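Local coordinates for LEOA (Escherichia coli, PDB 4AUR), which is a bacterial dynamin-like protein that probably binds and hydrolyses GTP, and may be linked to LT toxin release in enterotoxigenic E. coli, at residues 139-144 with 169-174; 162-167 with 210-215; 464-469 with 497-502. All coordinates share one frame; numbering follows the deposited sequence.

Contact 1: 139-144 with 169-174; sequences HLIFYV and LSSTIF
I141 and Y143 are joined to S171 and I173 by three backbone hydrogen bonds that align strand 140-144 parallel to strand 172-174, the two sheet neighbours of a beta-alpha-beta crossover through helix 156-165 in the P-loop GTPase fold. The strand axes approach to 4.7 Å with 20° between their directions, as expected of parallel partners. I141 N donates to S171 O, I173 N to I141 O at 2.8 Å, and Y143 N to I173 O; the middle bond is nearly straight at its carbonyl, with a C=O...N angle of 177°. CA-H...O contacts supplement these, among them T172 CA to I141 O.

Side-chain packing divides between the two faces of the sheet. On one, I173 CD1 lies 3.7 Å from F142 CE1, at the edge of the ring and near its plane, and also meets L140 CD2; helix 250-273 covers this face through A257 and I260. On the other, T172 OG1 rests 3.4 Å from I141 CB, while its hydroxyl is hydrogen-bonded to K168 O, in the turn leading into the strand.

The aromatic contact is oblique: the Y143 and F174 rings have planes at 36° and centroids 5.4 Å apart. The pair comes closest at the root of the tyrosine, Y143 CB lying 3.4 Å from F174 CD1.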
loop_
_atom_site.group_PDB
_atom_site.type_symbol
_atom_site.label_atom_id
_atom_site.label_comp_id
_atom_site.label_asym_id
_atom_site.label_seq_id
_atom_site.Cartn_x
_atom_site.Cartn_y
_atom_site.Cartn_z
ATOM N N HIS A 139 -35.097 -17.777 -6.510
ATOM C CA HIS A 139 -34.673 -16.406 -6.407
ATOM C C HIS A 139 -35.662 -15.614 -5.582
ATOM O O HIS A 139 -35.342 -14.539 -5.068
ATOM C CB HIS A 139 -34.558 -15.817 -7.785
ATOM C CG HIS A 139 -33.821 -16.688 -8.743
ATOM N ND1 HIS A 139 -32.499 -16.488 -9.058
ATOM C CD2 HIS A 139 -34.225 -17.749 -9.478
ATOM C CE1 HIS A 139 -32.113 -17.397 -9.937
ATOM N NE2 HIS A 139 -33.144 -18.174 -10.210
ATOM N N LEU A 140 -36.864 -16.152 -5.447
ATOM C CA LEU A 140 -37.930 -15.479 -4.731
ATOM C C LEU A 140 -38.796 -16.520 -4.045
ATOM O O LEU A 140 -39.045 -17.579 -4.605
ATOM C CB LEU A 140 -38.791 -14.702 -5.720
ATOM C CG LEU A 140 -38.635 -13.207 -5.825
ATOM C CD1 LEU A 140 -39.624 -12.647 -6.836
ATOM C CD2 LEU A 140 -38.904 -12.610 -4.465
ATOM N N ILE A 141 -39.271 -16.208 -2.852
ATOM C CA ILE A 141 -40.136 -17.116 -2.112
ATOM C C ILE A 141 -41.322 -16.332 -1.603
ATOM O O ILE A 141 -41.160 -15.354 -0.912
ATOM C CB ILE A 141 -39.376 -17.759 -0.937
ATOM C CG1 ILE A 141 -38.154 -18.511 -1.453
ATOM C CG2 ILE A 141 -40.285 -18.692 -0.144
ATOM C CD1 ILE A 141 -37.472 -19.350 -0.408
ATOM N N PHE A 142 -42.518 -16.751 -1.965
ATOM C CA PHE A 142 -43.729 -16.083 -1.487
ATOM C C PHE A 142 -44.382 -16.999 -0.515
ATOM O O PHE A 142 -44.805 -18.073 -0.878
ATOM C CB PHE A 142 -44.736 -15.818 -2.605
ATOM C CG PHE A 142 -44.261 -14.865 -3.667
ATOM C CD1 PHE A 142 -43.272 -13.924 -3.416
ATOM C CD2 PHE A 142 -44.860 -14.885 -4.930
ATOM C CE1 PHE A 142 -42.875 -13.040 -4.414
ATOM C CE2 PHE A 142 -44.470 -14.003 -5.922
ATOM C CZ PHE A 142 -43.471 -13.089 -5.666
ATOM N N TYR A 143 -44.450 -16.580 0.727
ATOM C CA TYR A 143 -45.206 -17.320 1.713
ATOM C C TYR A 143 -46.514 -16.578 1.886
ATOM O O TYR A 143 -46.545 -15.509 2.486
ATOM C CB TYR A 143 -44.440 -17.404 3.031
ATOM C CG TYR A 143 -44.823 -18.603 3.813
ATOM C CD1 TYR A 143 -46.071 -18.689 4.407
ATOM C CD2 TYR A 143 -43.975 -19.679 3.913
ATOM C CE1 TYR A 143 -46.457 -19.803 5.098
ATOM C CE2 TYR A 143 -44.350 -20.800 4.609
ATOM C CZ TYR A 143 -45.591 -20.847 5.201
ATOM O OH TYR A 143 -45.970 -21.956 5.888
ATOM N N VAL A 144 -47.588 -17.127 1.330
ATOM C CA VAL A 144 -48.872 -16.437 1.314
ATOM C C VAL A 144 -49.713 -16.893 2.481
ATOM O O VAL A 144 -49.968 -18.099 2.635
ATOM C CB VAL A 144 -49.648 -16.711 0.027
ATOM C CG1 VAL A 144 -51.038 -16.114 0.119
ATOM C CG2 VAL A 144 -48.913 -16.143 -1.171
ATOM N N LEU A 169 -34.411 -16.107 4.458
ATOM C CA LEU A 169 -35.176 -14.964 4.930
ATOM C C LEU A 169 -34.950 -13.744 4.019
ATOM O O LEU A 169 -35.899 -13.047 3.672
ATOM C CB LEU A 169 -34.798 -14.676 6.393
ATOM C CG LEU A 169 -35.379 -13.514 7.210
ATOM C CD1 LEU A 169 -35.014 -13.697 8.664
ATOM C CD2 LEU A 169 -34.842 -12.183 6.755
ATOM N N SER A 170 -33.708 -13.486 3.614
ATOM C CA SER A 170 -33.428 -12.331 2.752
ATOM C C SER A 170 -34.182 -12.405 1.427
ATOM O O SER A 170 -34.302 -11.390 0.762
ATOM C CB SER A 170 -31.915 -12.173 2.467
ATOM O OG SER A 170 -31.459 -13.031 1.424
ATOM N N SER A 171 -34.657 -13.594 1.038
ATOM C CA SER A 171 -35.313 -13.784 -0.250
ATOM C C SER A 171 -36.770 -14.251 -0.163
ATOM O O SER A 171 -37.348 -14.692 -1.150
ATOM C CB SER A 171 -34.479 -14.732 -1.127
ATOM O OG SER A 171 -34.487 -16.066 -0.705
ATOM N N THR A 172 -37.364 -14.122 1.019
ATOM C CA THR A 172 -38.751 -14.499 1.243
ATOM C C THR A 172 -39.636 -13.302 1.559
ATOM O O THR A 172 -39.321 -12.521 2.456
ATOM C CB THR A 172 -38.831 -15.441 2.418
ATOM O OG1 THR A 172 -38.170 -16.650 2.071
ATOM C CG2 THR A 172 -40.264 -15.736 2.775
ATOM N N ILE A 173 -40.735 -13.171 0.819
ATOM C CA ILE A 173 -41.779 -12.197 1.130
ATOM C C ILE A 173 -42.994 -12.907 1.695
ATOM O O ILE A 173 -43.624 -13.738 1.004
ATOM C CB ILE A 173 -42.289 -11.443 -0.111
ATOM C CG1 ILE A 173 -41.186 -10.615 -0.745
ATOM C CG2 ILE A 173 -43.395 -10.492 0.284
ATOM C CD1 ILE A 173 -41.386 -10.416 -2.228
ATOM N N PHE A 174 -43.327 -12.583 2.940
ATOM C CA PHE A 174 -44.608 -13.002 3.495
ATOM C C PHE A 174 -45.685 -12.057 3.001
ATOM O O PHE A 174 -45.551 -10.822 3.100
ATOM C CB PHE A 174 -44.562 -13.042 4.994
ATOM C CG PHE A 174 -43.684 -14.112 5.493
ATOM C CD1 PHE A 174 -44.175 -15.368 5.691
ATOM C CD2 PHE A 174 -42.343 -13.872 5.713
ATOM C CE1 PHE A 174 -43.348 -16.381 6.115
ATOM C CE2 PHE A 174 -41.508 -14.873 6.141
ATOM C CZ PHE A 174 -42.017 -16.135 6.337
#

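Contact 2: 162-167 with 210-215; sequences VLRDLN and ADLTAQ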
loop_
_atom_site.group_PDB
_atom_site.type_symbol
_atom_site.label_atom_id
_atom_site.label_comp_id
_atom_site.label_asym_id
_atom_site.label_seq_id
_atom_site.Cartn_x
_atom_site.Cartn_y
_atom_site.Cartn_z
ATOM N N VAL A 162 -37.824 -22.774 6.255
ATOM C CA VAL A 162 -37.481 -21.772 5.268
ATOM C C VAL A 162 -36.494 -20.775 5.806
ATOM O O VAL A 162 -35.507 -20.445 5.145
ATOM C CB VAL A 162 -38.728 -21.019 4.813
ATOM C CG1 VAL A 162 -38.364 -19.888 3.869
ATOM C CG2 VAL A 162 -39.657 -21.974 4.109
ATOM N N LEU A 163 -36.765 -20.271 6.999
ATOM C CA LEU A 163 -36.004 -19.135 7.528
ATOM C C LEU A 163 -34.770 -19.593 8.267
ATOM O O LEU A 163 -33.733 -18.972 8.171
ATOM C CB LEU A 163 -36.857 -18.291 8.460
ATOM C CG LEU A 163 -38.186 -17.776 7.935
ATOM C CD1 LEU A 163 -38.866 -16.960 9.017
ATOM C CD2 LEU A 163 -38.037 -16.918 6.697
ATOM N N ARG A 164 -34.872 -20.676 9.009
ATOM C CA ARG A 164 -33.729 -21.134 9.749
ATOM C C ARG A 164 -32.946 -22.164 8.949
ATOM O O ARG A 164 -31.810 -21.890 8.551
ATOM C CB ARG A 164 -34.144 -21.695 11.101
ATOM C CG ARG A 164 -32.957 -22.036 11.983
ATOM C CD ARG A 164 -32.701 -20.914 12.961
ATOM N NE ARG A 164 -32.138 -19.762 12.276
ATOM C CZ ARG A 164 -32.203 -18.507 12.711
ATOM N NH1 ARG A 164 -32.832 -18.195 13.844
ATOM N NH2 ARG A 164 -31.634 -17.547 11.994
ATOM N N ASP A 165 -33.548 -23.336 8.716
ATOM C CA ASP A 165 -32.852 -24.458 8.077
ATOM C C ASP A 165 -32.267 -24.009 6.729
ATOM O O ASP A 165 -31.060 -24.086 6.537
ATOM C CB ASP A 165 -33.818 -25.627 7.899
ATOM C CG ASP A 165 -33.123 -26.972 7.657
ATOM O OD1 ASP A 165 -31.889 -27.042 7.406
ATOM O OD2 ASP A 165 -33.859 -27.990 7.713
ATOM N N LEU A 166 -33.111 -23.497 5.834
ATOM C CA LEU A 166 -32.692 -23.142 4.489
ATOM C C LEU A 166 -32.164 -21.741 4.395
ATOM O O LEU A 166 -31.546 -21.389 3.406
ATOM C CB LEU A 166 -33.841 -23.264 3.497
ATOM C CG LEU A 166 -34.483 -24.634 3.308
ATOM C CD1 LEU A 166 -35.516 -24.521 2.207
ATOM C CD2 LEU A 166 -33.452 -25.710 2.987
ATOM N N ASN A 167 -32.442 -20.910 5.386
ATOM C CA ASN A 167 -31.710 -19.664 5.524
ATOM C C ASN A 167 -32.083 -18.656 4.437
ATOM O O ASN A 167 -31.251 -17.881 4.005
ATOM C CB ASN A 167 -30.198 -19.999 5.508
ATOM C CG ASN A 167 -29.316 -18.819 5.844
ATOM O OD1 ASN A 167 -28.248 -18.656 5.245
ATOM N ND2 ASN A 167 -29.758 -17.975 6.774
ATOM N N ALA A 210 -39.417 -19.510 14.542
ATOM C CA ALA A 210 -38.133 -19.775 13.934
ATOM C C ALA A 210 -36.966 -19.220 14.726
ATOM O O ALA A 210 -35.892 -19.077 14.183
ATOM C CB ALA A 210 -38.117 -19.191 12.547
ATOM N N ASP A 211 -37.168 -18.919 16.006
ATOM C CA ASP A 211 -36.109 -18.413 16.898
ATOM C C ASP A 211 -35.445 -17.154 16.391
ATOM O O ASP A 211 -34.266 -16.986 16.621
ATOM C CB ASP A 211 -34.980 -19.447 17.114
ATOM C CG ASP A 211 -35.483 -20.877 17.396
ATOM O OD1 ASP A 211 -36.709 -21.107 17.518
ATOM O OD2 ASP A 211 -34.614 -21.781 17.497
ATOM N N LEU A 212 -36.155 -16.268 15.700
ATOM C CA LEU A 212 -35.469 -15.135 15.050
ATOM C C LEU A 212 -34.937 -14.155 16.068
ATOM O O LEU A 212 -35.527 -13.971 17.127
ATOM C CB LEU A 212 -36.378 -14.372 14.112
ATOM C CG LEU A 212 -37.065 -15.067 12.942
ATOM C CD1 LEU A 212 -37.833 -14.027 12.144
ATOM C CD2 LEU A 212 -36.092 -15.798 12.041
ATOM N N THR A 213 -33.814 -13.526 15.750
ATOM C CA THR A 213 -33.272 -12.483 16.604
ATOM C C THR A 213 -33.952 -11.195 16.235
ATOM O O THR A 213 -34.683 -11.135 15.234
ATOM C CB THR A 213 -31.778 -12.289 16.382
ATOM O OG1 THR A 213 -31.559 -11.881 15.026
ATOM C CG2 THR A 213 -31.013 -13.587 16.688
ATOM N N ALA A 214 -33.701 -10.160 17.036
ATOM C CA ALA A 214 -34.338 -8.868 16.819
ATOM C C ALA A 214 -33.911 -8.312 15.481
ATOM O O ALA A 214 -34.724 -7.697 14.792
ATOM C CB ALA A 214 -34.007 -7.891 17.936
ATOM N N GLN A 215 -32.654 -8.545 15.103
ATOM C CA GLN A 215 -32.132 -8.021 13.839
ATOM C C GLN A 215 -32.718 -8.728 12.634
ATOM O O GLN A 215 -32.985 -8.102 11.615
ATOM C CB GLN A 215 -30.608 -8.096 13.798
ATOM C CG GLN A 215 -29.941 -6.849 14.366
ATOM C CD GLN A 215 -28.556 -7.123 14.930
ATOM O OE1 GLN A 215 -27.593 -7.347 14.185
ATOM N NE2 GLN A 215 -28.449 -7.102 16.259
#
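L163 and R164, consecutive residues near the end of helix 156-165, divide this contact with A210, D211 and L212 into an apolar part and a polar one. The apolar part is buried. L163 CD1 does the touching, 4.2 Å from A210 CB and 4.3 Å from L212 CD2, so one methyl bridges two residues of the opposite segment.

The other side is looser and partly exposed to solvent. R164 sends its CB toward 210-215, with CG anti to the backbone N (chi1 -173°), and bends at chi2 and chi3. NH1 then approaches two backbone carbonyls: A210 O at 3.2 Å, oblique to the guanidinium, and D211 O at 3.4 Å, at its edge and in plane. The D211 carboxylate is more remote, with OD2 5.4 Å from NH1. The firmer partner of R164 is E216, which forms a salt bridge to NH2.

The segment 210-215 links the end of helix 188-209 to helix 214-219, for which T213 is the N-cap. L163 also packs on F174 of strand 172-177 and L212 on L169, placing the connection beside the crossover helix, which covers the face of the sheet that carries T172 and F174.

Contact 3: 464-469 with 497-502; sequences GSIAKW and KEVKAS
I466 points from the short, weakly bonded helix 464-467 toward helix 489-518, and its branches make most of the contact with V499 and S502. From CB the chain forks. CG2, anti to the backbone N, meets V499 CG1 at 3.7 Å and V499 CG2 slightly farther away. CG1, anti to the carbonyl carbon (chi1 -60°), passes V499 CG2 at 3.8 Å. At the tip, CD1 reaches S502, 3.4 Å from CB and 3.3 Å from OG, and also approaches E498 O. The I466 and V499 side chains run antiparallel past one another, and both valine methyls touch the isoleucine.

W469 extends the apolar patch: its CD1 lies 4.0 Å from V499 CG2, and the two side chains stand roughly perpendicular. One face of the indole carries the K468 chain, with CG 3.9 Å above the plane and displaced from the ring centre; K468 NZ forms a salt bridge with E495. On the more exposed side, S465 OG and E498 OE2 are 3.6 Å apart.

The contact buries 232 Å² in all and is partly open to solvent. It is small apolar packing of a short helix against a long one, within the region matching the dynamin-like helical domain.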
loop_
_atom_site.group_PDB
_atom_site.type_symbol
_atom_site.label_atom_id
_atom_site.label_comp_id
_atom_site.label_asym_id
_atom_site.label_seq_id
_atom_site.Cartn_x
_atom_site.Cartn_y
_atom_site.Cartn_z
ATOM N N GLY A 464 77.435 26.658 8.737
ATOM C CA GLY A 464 78.447 27.250 9.623
ATOM C C GLY A 464 78.659 28.735 9.329
ATOM O O GLY A 464 78.718 29.560 10.246
ATOM N N SER A 465 78.757 29.059 8.038
ATOM C CA SER A 465 78.903 30.438 7.553
ATOM C C SER A 465 77.799 31.371 8.039
ATOM O O SER A 465 78.048 32.548 8.278
ATOM C CB SER A 465 78.929 30.453 6.011
ATOM O OG SER A 465 78.845 31.771 5.487
ATOM N N ILE A 466 76.585 30.841 8.165
ATOM C CA ILE A 466 75.414 31.626 8.569
ATOM C C ILE A 466 75.131 31.508 10.080
ATOM O O ILE A 466 74.446 32.348 10.665
ATOM C CB ILE A 466 74.197 31.224 7.705
ATOM C CG1 ILE A 466 74.519 31.497 6.222
ATOM C CG2 ILE A 466 72.947 31.988 8.119
ATOM C CD1 ILE A 466 73.630 30.786 5.224
ATOM N N ALA A 467 75.698 30.491 10.717
ATOM C CA ALA A 467 75.560 30.314 12.156
ATOM C C ALA A 467 76.253 31.407 12.982
ATOM O O ALA A 467 75.900 31.621 14.144
ATOM C CB ALA A 467 76.097 28.948 12.556
ATOM N N LYS A 468 77.243 32.077 12.391
ATOM C CA LYS A 468 78.049 33.087 13.100
ATOM C C LYS A 468 77.360 34.445 13.225
ATOM O O LYS A 468 77.802 35.282 14.007
ATOM C CB LYS A 468 79.394 33.276 12.395
ATOM C CG LYS A 468 79.301 34.021 11.065
ATOM C CD LYS A 468 80.445 33.643 10.136
ATOM C CE LYS A 468 80.465 34.502 8.882
ATOM N NZ LYS A 468 81.287 33.874 7.809
ATOM N N TRP A 469 76.308 34.661 12.429
ATOM C CA TRP A 469 75.498 35.887 12.474
ATOM C C TRP A 469 74.273 35.765 13.369
ATOM O O TRP A 469 73.601 36.765 13.641
ATOM C CB TRP A 469 75.016 36.245 11.069
ATOM C CG TRP A 469 76.123 36.624 10.188
ATOM C CD1 TRP A 469 76.558 35.959 9.091
ATOM C CD2 TRP A 469 76.974 37.756 10.342
ATOM N NE1 TRP A 469 77.622 36.609 8.541
ATOM C CE2 TRP A 469 77.904 37.718 9.294
ATOM C CE3 TRP A 469 77.040 38.801 11.271
ATOM C CZ2 TRP A 469 78.899 38.685 9.146
ATOM C CZ3 TRP A 469 78.023 39.764 11.121
ATOM C CH2 TRP A 469 78.937 39.701 10.066
ATOM N N LYS A 497 73.133 39.187 2.053
ATOM C CA LYS A 497 72.317 38.664 0.955
ATOM C C LYS A 497 72.236 37.140 0.967
ATOM O O LYS A 497 71.171 36.576 0.746
ATOM C CB LYS A 497 72.860 39.125 -0.400
ATOM C CG LYS A 497 71.899 38.948 -1.570
ATOM C CD LYS A 497 70.569 39.676 -1.367
ATOM C CE LYS A 497 70.753 41.142 -0.972
ATOM N NZ LYS A 497 69.473 41.911 -0.983
ATOM N N GLU A 498 73.353 36.477 1.226
ATOM C CA GLU A 498 73.372 35.024 1.184
ATOM C C GLU A 498 72.770 34.405 2.448
ATOM O O GLU A 498 72.475 33.215 2.479
ATOM C CB GLU A 498 74.790 34.488 0.890
ATOM C CG GLU A 498 75.854 34.719 1.962
ATOM C CD GLU A 498 77.221 34.129 1.583
ATOM O OE1 GLU A 498 77.610 34.230 0.393
ATOM O OE2 GLU A 498 77.913 33.569 2.475
ATOM N N VAL A 499 72.584 35.204 3.488
ATOM C CA VAL A 499 71.923 34.721 4.700
ATOM C C VAL A 499 70.414 34.807 4.523
ATOM O O VAL A 499 69.677 33.932 4.961
ATOM C CB VAL A 499 72.354 35.540 5.933
ATOM C CG1 VAL A 499 71.472 35.236 7.144
ATOM C CG2 VAL A 499 73.823 35.282 6.239
ATOM N N LYS A 500 69.959 35.872 3.882
ATOM C CA LYS A 500 68.559 36.005 3.542
ATOM C C LYS A 500 68.148 34.977 2.503
ATOM O O LYS A 500 67.105 34.365 2.595
ATOM C CB LYS A 500 68.275 37.408 3.063
ATOM C CG LYS A 500 68.395 38.408 4.190
ATOM C CD LYS A 500 68.236 39.804 3.657
ATOM C CE LYS A 500 67.710 40.760 4.706
ATOM N NZ LYS A 500 67.452 42.096 4.091
ATOM N N ALA A 501 68.990 34.754 1.522
ATOM C CA ALA A 501 68.743 33.683 0.591
ATOM C C ALA A 501 68.499 32.398 1.379
ATOM O O ALA A 501 67.621 31.593 1.036
ATOM C CB ALA A 501 69.934 33.533 -0.334
ATOM N N SER A 502 69.269 32.239 2.458
ATOM C CA SER A 502 69.207 31.036 3.300
ATOM C C SER A 502 67.897 30.899 4.062
ATOM O O SER A 502 67.355 29.800 4.209
ATOM C CB SER A 502 70.368 31.015 4.285
ATOM O OG SER A 502 70.454 29.778 4.954
#

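Contacts 1 and 2 are neighbours in the GTPase part of the chain, with centres 13 Å apart, whereas contact 3 lies beyond the chain's centre, about 124 Å and 120 Å from their centres. The first two cross in sequence: 162-167 falls between the strand segments 139-144 and 169-174, and 210-215 follows. Helix 156-165 links them physically, since L163 CD2 packs against L169 and F174, and V162 against T172. Two interior strands of the sheet, the crossover helix and the following connection therefore form one packed unit. Contact 3 closes later in the chain, in the long helical portion. This separation is consistent with a dynamin-like layout of a compact nucleotide-binding head and an extended helical arm.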